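Local coordinates for insecticidal crystal protein Cry7Cal (Bacillus thuringiensis, PDB 5ZI1), which is an insecticidal delta-endotoxin active against locusts, probably binding gut receptors and forming pores through its three-domain toxin core, at residues T23-F27 with L39-V43; I36-F40 with F153-N157; G92-L97 with L112-F117. All coordinates share one frame; numbering follows the deposited sequence. Where two conformers were deposited one is given.

Contact 1: T23-F27 with L39-V43; sequences TFMGF and LFTEV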
loop_
_atom_site.group_PDB
_atom_site.type_symbol
_atom_site.label_atom_id
_atom_site.label_comp_id
_atom_site.label_asym_id
_atom_site.label_seq_id
_atom_site.Cartn_x
_atom_site.Cartn_y
_atom_site.Cartn_z
ATOM N N THR A 23 10.055 7.974 -1.757
ATOM C CA THR A 23 10.916 8.984 -1.155
ATOM C C THR A 23 10.644 9.151 0.335
ATOM O O THR A 23 11.577 9.168 1.142
ATOM C CB THR A 23 10.739 10.300 -1.897
ATOM O OG1 THR A 23 10.831 10.044 -3.297
ATOM C CG2 THR A 23 11.792 11.303 -1.475
ATOM N N PHE A 24 9.377 9.275 0.724
ATOM C CA PHE A 24 9.084 9.472 2.138
ATOM C C PHE A 24 9.334 8.207 2.944
ATOM O O PHE A 24 9.777 8.284 4.093
ATOM C CB PHE A 24 7.649 9.955 2.316
ATOM C CG PHE A 24 7.487 11.413 2.049
ATOM C CD1 PHE A 24 7.903 12.343 2.990
ATOM C CD2 PHE A 24 6.938 11.863 0.855
ATOM C CE1 PHE A 24 7.773 13.698 2.751
ATOM C CE2 PHE A 24 6.802 13.218 0.606
ATOM C CZ PHE A 24 7.216 14.138 1.561
ATOM N N MET A 25 9.063 7.035 2.366
ATOM C CA MET A 25 9.405 5.794 3.057
ATOM C C MET A 25 10.916 5.662 3.230
ATOM O O MET A 25 11.393 5.173 4.264
ATOM C CB MET A 25 8.858 4.581 2.298
ATOM C CG MET A 25 7.362 4.557 2.115
ATOM S SD MET A 25 6.756 2.927 1.607
ATOM C CE MET A 25 7.290 1.885 2.951
ATOM N N GLY A 26 11.686 6.079 2.222
ATOM C CA GLY A 26 13.124 5.944 2.314
ATOM C C GLY A 26 13.714 6.827 3.388
ATOM O O GLY A 26 14.721 6.478 4.002
ATOM N N PHE A 27 13.097 7.974 3.634
ATOM C CA PHE A 27 13.569 8.923 4.627
ATOM C C PHE A 27 12.787 8.819 5.942
ATOM O O PHE A 27 12.874 9.716 6.784
ATOM C CB PHE A 27 13.492 10.340 4.036
ATOM C CG PHE A 27 14.225 11.397 4.835
ATOM C CD1 PHE A 27 15.569 11.652 4.609
ATOM C CD2 PHE A 27 13.558 12.170 5.790
ATOM C CE1 PHE A 27 16.232 12.639 5.335
ATOM C CE2 PHE A 27 14.215 13.146 6.519
ATOM C CZ PHE A 27 15.554 13.384 6.292
ATOM N N LEU A 39 15.715 16.031 1.303
ATOM C CA LEU A 39 14.353 15.539 1.124
ATOM C C LEU A 39 13.435 16.643 0.605
ATOM O O LEU A 39 12.652 16.428 -0.326
ATOM C CB LEU A 39 13.815 14.963 2.432
ATOM C CG LEU A 39 12.377 14.461 2.288
ATOM C CD1 LEU A 39 12.336 13.384 1.234
ATOM C CD2 LEU A 39 11.809 13.937 3.583
ATOM N N PHE A 40 13.526 17.839 1.189
ATOM C CA PHE A 40 12.686 18.942 0.740
ATOM C C PHE A 40 12.934 19.255 -0.734
ATOM O O PHE A 40 12.000 19.274 -1.540
ATOM C CB PHE A 40 12.935 20.175 1.600
ATOM C CG PHE A 40 12.030 20.288 2.810
ATOM C CD1 PHE A 40 10.679 20.572 2.663
ATOM C CD2 PHE A 40 12.549 20.151 4.100
ATOM C CE1 PHE A 40 9.856 20.686 3.777
ATOM C CE2 PHE A 40 11.743 20.271 5.223
ATOM C CZ PHE A 40 10.394 20.541 5.069
ATOM N N THR A 41 14.197 19.501 -1.107
ATOM C CA THR A 41 14.514 19.815 -2.500
ATOM C C THR A 41 14.077 18.697 -3.438
ATOM O O THR A 41 13.504 18.956 -4.501
ATOM C CB THR A 41 16.009 20.070 -2.665
ATOM O OG1 THR A 41 16.724 18.897 -2.259
ATOM C CG2 THR A 41 16.452 21.267 -1.827
ATOM N N GLU A 42 14.330 17.448 -3.050
ATOM C CA GLU A 42 13.821 16.302 -3.799
ATOM C C GLU A 42 12.305 16.374 -3.953
ATOM O O GLU A 42 11.766 16.197 -5.054
ATOM C CB GLU A 42 14.222 15.021 -3.068
ATOM C CG GLU A 42 14.488 13.800 -3.912
ATOM C CD GLU A 42 15.316 12.750 -3.158
ATOM O OE1 GLU A 42 15.632 12.954 -1.957
ATOM O OE2 GLU A 42 15.663 11.721 -3.769
ATOM N N VAL A 43 11.603 16.639 -2.844
ATOM C CA VAL A 43 10.147 16.568 -2.815
ATOM C C VAL A 43 9.533 17.720 -3.596
ATOM O O VAL A 43 8.502 17.556 -4.263
ATOM C CB VAL A 43 9.647 16.534 -1.356
ATOM C CG1 VAL A 43 8.210 17.025 -1.243
ATOM C CG2 VAL A 43 9.746 15.124 -0.807
HETATM O O HOH W 1 13.178 10.879 -4.551
#

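Contact 2: I36-F40 with F153-N157; sequences IIGLF and FLLKN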
loop_
_atom_site.group_PDB
_atom_site.type_symbol
_atom_site.label_atom_id
_atom_site.label_comp_id
_atom_site.label_asym_id
_atom_site.label_seq_id
_atom_site.Cartn_x
_atom_site.Cartn_y
_atom_site.Cartn_z
ATOM N N ILE A 36 17.301 16.401 5.734
ATOM C CA ILE A 36 15.997 17.060 5.631
ATOM C C ILE A 36 15.988 18.039 4.463
ATOM O O ILE A 36 15.000 18.141 3.727
ATOM C CB ILE A 36 15.643 17.757 6.958
ATOM C CG1 ILE A 36 15.145 16.747 8.001
ATOM C CG2 ILE A 36 14.598 18.830 6.745
ATOM C CD1 ILE A 36 13.657 16.519 8.012
ATOM N N ILE A 37 17.096 18.761 4.266
ATOM C CA ILE A 37 17.182 19.701 3.154
ATOM C C ILE A 37 17.137 18.960 1.826
ATOM O O ILE A 37 16.465 19.388 0.881
ATOM C CB ILE A 37 18.448 20.569 3.279
ATOM C CG1 ILE A 37 18.279 21.608 4.397
ATOM C CG2 ILE A 37 18.764 21.254 1.947
ATOM C CD1 ILE A 37 19.570 22.310 4.781
ATOM N N GLY A 38 17.829 17.825 1.740
ATOM C CA GLY A 38 17.787 17.038 0.522
ATOM C C GLY A 38 16.415 16.460 0.249
ATOM O O GLY A 38 15.976 16.396 -0.905
ATOM N N LEU A 39 15.715 16.031 1.303
ATOM C CA LEU A 39 14.353 15.539 1.124
ATOM C C LEU A 39 13.435 16.643 0.605
ATOM O O LEU A 39 12.652 16.428 -0.326
ATOM C CB LEU A 39 13.815 14.963 2.432
ATOM C CG LEU A 39 12.377 14.461 2.288
ATOM C CD1 LEU A 39 12.336 13.384 1.234
ATOM C CD2 LEU A 39 11.809 13.937 3.583
ATOM N N PHE A 40 13.526 17.839 1.189
ATOM C CA PHE A 40 12.686 18.942 0.740
ATOM C C PHE A 40 12.934 19.255 -0.734
ATOM O O PHE A 40 12.000 19.274 -1.540
ATOM C CB PHE A 40 12.935 20.175 1.600
ATOM C CG PHE A 40 12.030 20.288 2.810
ATOM C CD1 PHE A 40 10.679 20.572 2.663
ATOM C CD2 PHE A 40 12.549 20.151 4.100
ATOM C CE1 PHE A 40 9.856 20.686 3.777
ATOM C CE2 PHE A 40 11.743 20.271 5.223
ATOM C CZ PHE A 40 10.394 20.541 5.069
ATOM N N PHE A 153 4.803 16.454 7.799
ATOM C CA PHE A 153 6.250 16.377 7.718
ATOM C C PHE A 153 6.898 17.697 8.099
ATOM O O PHE A 153 7.924 17.717 8.793
ATOM C CB PHE A 153 6.668 15.972 6.308
ATOM C CG PHE A 153 8.122 16.156 6.049
ATOM C CD1 PHE A 153 9.058 15.402 6.742
ATOM C CD2 PHE A 153 8.563 17.096 5.140
ATOM C CE1 PHE A 153 10.407 15.574 6.520
ATOM C CE2 PHE A 153 9.916 17.267 4.911
ATOM C CZ PHE A 153 10.836 16.508 5.604
ATOM N N LEU A 154 6.329 18.811 7.633
ATOM C CA LEU A 154 6.824 20.114 8.057
ATOM C C LEU A 154 6.761 20.262 9.579
ATOM O O LEU A 154 7.662 20.847 10.186
ATOM C CB LEU A 154 6.027 21.222 7.387
ATOM C CG LEU A 154 6.463 22.616 7.830
ATOM C CD1 LEU A 154 7.843 22.867 7.328
ATOM C CD2 LEU A 154 5.499 23.733 7.401
ATOM N N LEU A 155 5.700 19.748 10.208
ATOM C CA LEU A 155 5.551 19.927 11.644
ATOM C C LEU A 155 6.636 19.168 12.392
ATOM O O LEU A 155 7.076 19.613 13.458
ATOM C CB LEU A 155 4.146 19.487 12.087
ATOM C CG LEU A 155 3.040 20.520 11.815
ATOM C CD1 LEU A 155 1.634 19.921 11.781
ATOM C CD2 LEU A 155 3.156 21.633 12.870
ATOM N N LYS A 156 7.106 18.052 11.822
ATOM C CA LYS A 156 8.226 17.328 12.412
ATOM C C LYS A 156 9.437 18.234 12.597
ATOM O O LYS A 156 10.182 18.093 13.572
ATOM C CB LYS A 156 8.590 16.122 11.539
ATOM C CG LYS A 156 9.796 15.328 12.033
ATOM C CD LYS A 156 10.041 14.076 11.183
ATOM C CE LYS A 156 11.366 13.410 11.533
ATOM N NZ LYS A 156 11.450 12.001 11.060
ATOM N N ASN A 157 9.651 19.174 11.673
ATOM C CA ASN A 157 10.832 20.026 11.763
ATOM C C ASN A 157 10.889 20.777 13.099
ATOM O O ASN A 157 11.974 20.961 13.661
ATOM C CB ASN A 157 10.873 20.996 10.580
ATOM C CG ASN A 157 11.288 20.316 9.258
ATOM O OD1 ASN A 157 11.958 20.924 8.427
ATOM N ND2 ASN A 157 10.869 19.071 9.060
#

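Contact 3: G92-L97 with L112-F117; sequences GYTSAL and LVYERF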
loop_
_atom_site.group_PDB
_atom_site.type_symbol
_atom_site.label_atom_id
_atom_site.label_comp_id
_atom_site.label_asym_id
_atom_site.label_seq_id
_atom_site.Cartn_x
_atom_site.Cartn_y
_atom_site.Cartn_z
ATOM N N GLY A 92 11.007 29.037 0.261
ATOM C CA GLY A 92 11.582 29.994 1.191
ATOM C C GLY A 92 11.981 29.376 2.516
ATOM O O GLY A 92 12.948 29.819 3.144
ATOM N N TYR A 93 11.252 28.350 2.965
ATOM C CA TYR A 93 11.626 27.710 4.221
ATOM C C TYR A 93 12.904 26.885 4.059
ATOM O O TYR A 93 13.840 27.014 4.864
ATOM C CB TYR A 93 10.469 26.855 4.760
ATOM C CG TYR A 93 10.903 25.966 5.911
ATOM C CD1 TYR A 93 11.026 26.464 7.208
ATOM C CD2 TYR A 93 11.236 24.633 5.688
ATOM C CE1 TYR A 93 11.450 25.637 8.257
ATOM C CE2 TYR A 93 11.643 23.810 6.710
ATOM C CZ TYR A 93 11.758 24.302 7.990
ATOM O OH TYR A 93 12.188 23.435 8.982
ATOM N N THR A 94 12.966 26.024 3.030
ATOM C CA THR A 94 14.172 25.219 2.817
ATOM C C THR A 94 15.391 26.113 2.630
ATOM O O THR A 94 16.465 25.853 3.191
ATOM C CB THR A 94 14.007 24.302 1.602
ATOM O OG1 THR A 94 13.903 25.103 0.420
ATOM C CG2 THR A 94 12.756 23.482 1.712
ATOM N N SER A 95 15.228 27.195 1.874
ATOM C CA SER A 95 16.314 28.150 1.702
ATOM C C SER A 95 16.766 28.737 3.039
ATOM O O SER A 95 17.970 28.890 3.274
ATOM C CB SER A 95 15.873 29.246 0.738
ATOM O OG SER A 95 16.875 30.227 0.580
ATOM N N ALA A 96 15.824 29.064 3.938
ATOM C CA ALA A 96 16.229 29.572 5.248
ATOM C C ALA A 96 16.761 28.463 6.131
ATOM O O ALA A 96 17.670 28.700 6.939
ATOM C CB ALA A 96 15.071 30.275 5.963
ATOM N N LEU A 97 16.207 27.254 6.004
ATOM C CA LEU A 97 16.769 26.120 6.730
ATOM C C LEU A 97 18.213 25.865 6.313
ATOM O O LEU A 97 19.054 25.498 7.139
ATOM C CB LEU A 97 15.909 24.879 6.507
ATOM C CG LEU A 97 16.246 23.688 7.406
ATOM C CD1 LEU A 97 16.262 24.106 8.878
ATOM C CD2 LEU A 97 15.243 22.568 7.171
ATOM N N LEU A 112 15.454 33.905 11.235
ATOM C CA LEU A 112 14.899 33.846 9.884
ATOM C C LEU A 112 14.249 32.504 9.591
ATOM O O LEU A 112 13.197 32.454 8.950
ATOM C CB LEU A 112 15.981 34.145 8.841
ATOM C CG LEU A 112 16.257 35.635 8.648
ATOM C CD1 LEU A 112 17.567 35.815 7.910
ATOM C CD2 LEU A 112 15.109 36.310 7.895
ATOM N N VAL A 113 14.842 31.403 10.051
ATOM C CA VAL A 113 14.229 30.123 9.725
ATOM C C VAL A 113 13.028 29.865 10.625
ATOM O O VAL A 113 12.031 29.295 10.160
ATOM C CB VAL A 113 15.260 28.974 9.757
ATOM C CG1 VAL A 113 15.882 28.807 11.149
ATOM C CG2 VAL A 113 14.622 27.687 9.278
ATOM N N TYR A 114 13.074 30.327 11.883
ATOM C CA TYR A 114 11.889 30.296 12.738
ATOM C C TYR A 114 10.709 31.006 12.089
ATOM O O TYR A 114 9.589 30.463 12.078
ATOM C CB TYR A 114 12.174 30.903 14.102
ATOM C CG TYR A 114 10.928 31.062 14.964
ATOM C CD1 TYR A 114 10.530 30.047 15.814
ATOM C CD2 TYR A 114 10.160 32.213 14.939
ATOM C CE1 TYR A 114 9.402 30.154 16.587
ATOM C CE2 TYR A 114 9.027 32.331 15.718
ATOM C CZ TYR A 114 8.660 31.307 16.553
ATOM O OH TYR A 114 7.536 31.423 17.354
ATOM N N GLU A 115 10.922 32.220 11.564
ATOM C CA GLU A 115 9.838 32.970 10.936
ATOM C C GLU A 115 9.261 32.272 9.724
ATOM O O GLU A 115 8.049 32.251 9.561
ATOM C CB GLU A 115 10.381 34.330 10.533
ATOM C CG GLU A 115 9.312 35.314 10.068
ATOM C CD GLU A 115 9.535 35.777 8.647
ATOM O OE1 GLU A 115 9.102 35.049 7.732
ATOM O OE2 GLU A 115 10.141 36.852 8.451
ATOM N N ARG A 116 10.118 31.786 8.807
ATOM C CA ARG A 116 9.613 31.043 7.658
ATOM C C ARG A 116 8.863 29.797 8.085
ATOM O O ARG A 116 7.890 29.412 7.422
ATOM C CB ARG A 116 10.732 30.667 6.689
ATOM C CG ARG A 116 11.567 31.846 6.274
ATOM C CD ARG A 116 11.018 32.455 4.989
ATOM N NE ARG A 116 11.887 33.550 4.563
ATOM C CZ ARG A 116 11.730 34.818 4.928
ATOM N NH1 ARG A 116 10.711 35.167 5.718
ATOM N NH2 ARG A 116 12.589 35.725 4.502
ATOM N N PHE A 117 9.272 29.170 9.189
ATOM C CA PHE A 117 8.577 27.964 9.621
ATOM C C PHE A 117 7.145 28.277 10.044
ATOM O O PHE A 117 6.191 27.679 9.535
ATOM C CB PHE A 117 9.330 27.275 10.759
ATOM C CG PHE A 117 8.541 26.147 11.371
ATOM C CD1 PHE A 117 8.569 24.887 10.801
ATOM C CD2 PHE A 117 7.715 26.361 12.462
ATOM C CE1 PHE A 117 7.817 23.849 11.336
ATOM C CE2 PHE A 117 6.951 25.333 13.008
ATOM C CZ PHE A 117 7.004 24.076 12.446
#

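Contact 1: T23-F27 with L39-V43
Leu-39 meets three residues of 23-27: CD1 turns to Thr-23, while CD2 lies between Phe-27 and Phe-24. Its CG stands anti to the backbone N (chi1 179°), which sends the two methyl branches out toward helix 13-26. Leu-39 CD1 presses on Thr-23 CG2 at 3.5 Å, closer than two methyl groups usually sit. Leu-39 CD2 lies 3.3 Å from Phe-27 CD2, and Leu-39 CB stands almost exactly over the centre of the Phe-27 ring, 4.2 Å from the centroid, a CH-pi contact. Phe-24 closes the other end of this apolar patch: its CE1 is 4.1 Å from Leu-39 CD2, and Phe-24 CZ meets Val-43 CG2 at 3.6 Å.

Toward Glu-42 the packing gives way to water. The extended glutamate stays on the exposed side, and a water bridges the gap by donating to Thr-23 OG1 at 2.8 Å and to Glu-42 OE2 at 2.7 Å. Thr-23 CG2 faces the leucine, while OG1 is held by the carbonyl of Ser-19, one turn earlier, and by the bridging water.

The contact closes a short helical hairpin near the start of the N-terminal helical domain, where helix 13-26 ends and helix 33-47 folds back against it. Helix 141-165 packs beside both, with Asn-149 against Phe-24 and Leu-150 against Val-43.

Contact 2: I36-F40 with F153-N157
Phe-153 pushes its ring in among Ile-36, Leu-39 and Phe-40, and following it outward explains most of the contact. From CB, the first torsion (chi1 167°) carries CG away from the backbone N and aims the ring at helix 33-47. On one side of the ring CD2 approaches Phe-40 CZ, and Phe-153 CE2, farther out, lies 3.3 Å from Phe-40 CZ, over one face of the Phe-40 ring and offset toward its rim. The two rings are inclined at 45°, their centroids 4.8 Å apart. Both Leu-39 CD2 and Ile-36 CD1 straddle the CE1-CZ edge of Phe-153, Leu-39 CD2 coming to 3.4 Å from Phe-153 CZ and Ile-36 CD1 to 3.7 Å from Phe-153 CE1.

Asn-157 brings its OD1 to the edge of the Phe-40 ring, 3.3 Å from Phe-40 CE2, with amide and ring planes 81° apart. This buried oxygen is hydrogen-bonded to the hydroxyl of Tyr-93.

The two segments run nearly antiparallel, with axes 12.4 Å apart, a gap bridged largely by aromatic side chains. They join helix 33-47 to helix 141-165, probably the central helix of the N-terminal bundle, as in three-domain Cry toxins. Helix 73-101 flanks them through Leu-90 and Thr-94 on Phe-40, while Leu-154 faces helix 107-127 at Phe-117 and Thr-120.

Contact 3: G92-L97 with L112-F117
Ala-96 and Val-113 meet where the two helices come close. Gly-92 and Ala-96 on one helix are consistent with the close approach of the segment axes, 8.6 Å, which run nearly antiparallel, at 159°. Apolar contacts come first. Val-113 CB lies 4.0 Å from Ala-96 CB. Its CG2 branch, anti to the backbone N, extends past the alanine to Leu-97, where Val-113 CG2 and Leu-97 CD1 are 4.0 Å apart. The same methyl also approaches Tyr-93 CE1.

Aromatic contacts form a second group. Tyr-93 and Phe-117 lie side by side and point the same way, into the domain. Tyr-93 CE1 touches Phe-117 CB at 3.7 Å and sits at the edge of the phenylalanine ring, near its plane, while the tyrosine turns an edge to the backbone of Arg-116. The phenol end reaches beyond this interface toward helix 141-165.

The last group involves the polar chain of Arg-116, which lies along the more open side. Its aliphatic part does the touching: Arg-116 CG lies 3.9 Å from Ala-96 CB, and Arg-116 CD is 3.8 Å from Gly-92 O. A bend at chi2 (-93°) lays CD and the edge of the guanidinium beside that carbonyl oxygen.

Around this antiparallel pairing of helices 73-101 and 107-127, other parts of the N-terminal helical domain close in. Trp-165 of helix 141-165 packs against Tyr-93, Leu-97 and Val-113, Phe-175 meets Phe-117 edge-to-face, and helix 33-47 lies against Thr-94 and Leu-97.

All three contacts belong to the N-terminal helical bundle, and contacts 2 and 3 show how side-chain size can go with helix spacing. Contacts 1 and 2 share helix 33-47, with Leu-39 serving both its hairpin partner and helix 141-165. Contact 2 is the wholly buried one, a long-range contact bridged by large rings; contact 1 is mostly buried but has a watered rim, and contact 3 is partly buried, with close helices meeting at a glycine and an alanine, flanked by larger chains, and an arginine on the outer side. Contact 3 is nested within the chain loop that contact 2 closes, and the Tyr-93 to Asn-157 pair is the polar join between them, within otherwise apolar surroundings.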